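Local atomic coordinates of rhodanese domain-containing protein (Thermoplasma volcanium GSS1, PDB entry 3GK5), a protein that is of unknown function but carries a rhodanese-like domain, the portion in this chain, and so is probably related to sulfurtransferases. Residues 22-25 with 26-30. Residues are numbered along the deposited sequence; the frame is centred on the assembly and turned at random.
Sequences DVRE and PFELI
The turn that leads from strand 19-22 into the short helix 26-29 folds back on itself, so that E25 and E28 bond to each other twice. E25 N donates to E28 OE1 at 2.8 Å, meeting that oxygen on its anti side, tilted 33° out of the carboxylate plane, while E28 N returns a bond to E25 O at 2.9 Å. With E28 CG anti to its carbonyl carbon (chi1 -68°) and the chain extended beyond, the carboxylate reaches back to E25 N; R67 forms a salt bridge with the same OE1. The DVRE sequence that begins on the last residue of the strand is characteristic of rhodanese-like domains, and here D22 makes an Asx turn, its OD2 accepting from R24 N at 2.9 Å. Both D22 oxygens lie close to the plane of the R24 guanidinium, which grips them side-on through NE and NH2, while NH2 also bonds to G32 O. Over one guanidinium face sits E28 CB, and a water links E28 OE2 to R24 NH1, weakly on the arginine side. L29 brings CD1 to 3.4 Å from D22 OD1. Replacing D22 by alanine would probably cost R24 its salt-bridge mate and Asx-turn acceptor, leaving the guanidinium less firmly held, by G32 and water.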
loop_
_atom_site.group_PDB
_atom_site.type_symbol
_atom_site.label_atom_id
_atom_site.label_comp_id
_atom_site.label_asym_id
_atom_site.label_seq_id
_atom_site.Cartn_x
_atom_site.Cartn_y
_atom_site.Cartn_z
ATOM N N ASP A 22 -3.390 -1.737 -0.252
ATOM C CA ASP A 22 -3.893 -1.136 0.983
ATOM C C ASP A 22 -4.157 -2.246 1.987
ATOM O O ASP A 22 -5.070 -3.047 1.804
ATOM C CB ASP A 22 -5.172 -0.345 0.691
ATOM C CG ASP A 22 -5.605 0.510 1.853
ATOM O OD1 ASP A 22 -6.099 1.631 1.589
ATOM O OD2 ASP A 22 -5.469 0.073 3.024
ATOM N N VAL A 23 -3.351 -2.283 3.048
ATOM C CA VAL A 23 -3.453 -3.319 4.072
ATOM C C VAL A 23 -4.268 -2.948 5.302
ATOM O O VAL A 23 -4.192 -3.614 6.334
ATOM C CB VAL A 23 -2.062 -3.752 4.518
ATOM C CG1 VAL A 23 -1.254 -4.172 3.297
ATOM C CG2 VAL A 23 -1.382 -2.610 5.245
ATOM N N ARG A 24 -5.055 -1.892 5.175
ATOM C CA ARG A 24 -5.911 -1.421 6.254
ATOM C C ARG A 24 -7.194 -2.241 6.244
ATOM O O ARG A 24 -7.455 -2.984 5.300
ATOM C CB ARG A 24 -6.248 0.059 6.045
ATOM C CG ARG A 24 -5.033 0.969 5.979
ATOM C CD ARG A 24 -5.446 2.421 5.898
ATOM N NE ARG A 24 -6.121 2.706 4.637
ATOM C CZ ARG A 24 -6.928 3.741 4.437
ATOM N NH1 ARG A 24 -7.169 4.596 5.421
ATOM N NH2 ARG A 24 -7.492 3.917 3.254
ATOM N N GLU A 25 -7.989 -2.103 7.297
ATOM C CA GLU A 25 -9.250 -2.820 7.390
ATOM C C GLU A 25 -10.226 -2.160 6.426
ATOM O O GLU A 25 -10.167 -0.953 6.203
ATOM C CB GLU A 25 -9.795 -2.782 8.823
ATOM C CG GLU A 25 -8.901 -3.506 9.827
ATOM C CD GLU A 25 -8.569 -4.921 9.384
ATOM O OE1 GLU A 25 -7.393 -5.335 9.517
ATOM O OE2 GLU A 25 -9.486 -5.628 8.905
ATOM N N PRO A 26 -11.138 -2.948 5.840
ATOM C CA PRO A 26 -12.138 -2.464 4.882
ATOM C C PRO A 26 -12.948 -1.225 5.261
ATOM O O PRO A 26 -13.252 -0.402 4.394
ATOM C CB PRO A 26 -13.010 -3.699 4.630
ATOM C CG PRO A 26 -12.793 -4.545 5.864
ATOM C CD PRO A 26 -11.336 -4.376 6.136
ATOM N N PHE A 27 -13.287 -1.072 6.539
ATOM C CA PHE A 27 -14.072 0.089 6.968
ATOM C C PHE A 27 -13.282 1.377 6.880
ATOM O O PHE A 27 -13.851 2.459 6.919
ATOM C CB PHE A 27 -14.574 -0.082 8.411
ATOM C CG PHE A 27 -13.498 0.045 9.462
ATOM C CD1 PHE A 27 -13.086 1.296 9.921
ATOM C CD2 PHE A 27 -12.921 -1.092 10.017
ATOM C CE1 PHE A 27 -12.114 1.407 10.928
ATOM C CE2 PHE A 27 -11.953 -0.995 11.019
ATOM C CZ PHE A 27 -11.551 0.258 11.476
ATOM N N GLU A 28 -11.968 1.256 6.770
ATOM C CA GLU A 28 -11.112 2.425 6.698
ATOM C C GLU A 28 -11.064 3.021 5.308
ATOM O O GLU A 28 -10.798 4.206 5.154
ATOM C CB GLU A 28 -9.694 2.062 7.146
ATOM C CG GLU A 28 -9.580 1.729 8.621
ATOM C CD GLU A 28 -8.182 1.311 9.033
ATOM O OE1 GLU A 28 -7.893 0.098 9.051
ATOM O OE2 GLU A 28 -7.370 2.203 9.340
ATOM N N LEU A 29 -11.314 2.206 4.291
ATOM C CA LEU A 29 -11.263 2.699 2.922
ATOM C C LEU A 29 -12.475 3.525 2.517
ATOM O O LEU A 29 -12.417 4.286 1.560
ATOM C CB LEU A 29 -11.069 1.541 1.936
ATOM C CG LEU A 29 -9.619 1.103 1.694
ATOM C CD1 LEU A 29 -9.035 0.560 2.971
ATOM C CD2 LEU A 29 -9.562 0.043 0.577
ATOM N N ILE A 30 -13.570 3.396 3.252
ATOM C CA ILE A 30 -14.752 4.162 2.903
ATOM C C ILE A 30 -14.483 5.650 3.119
ATOM O O ILE A 30 -15.214 6.502 2.615
ATOM C CB ILE A 30 -15.969 3.708 3.724
ATOM C CG1 ILE A 30 -15.841 4.172 5.163
ATOM C CG2 ILE A 30 -16.077 2.202 3.694
ATOM C CD1 ILE A 30 -16.463 5.534 5.399
HETATM O O HOH W 1 -9.464 6.964 4.825
HETATM O O HOH W 2 -7.418 4.765 8.003
#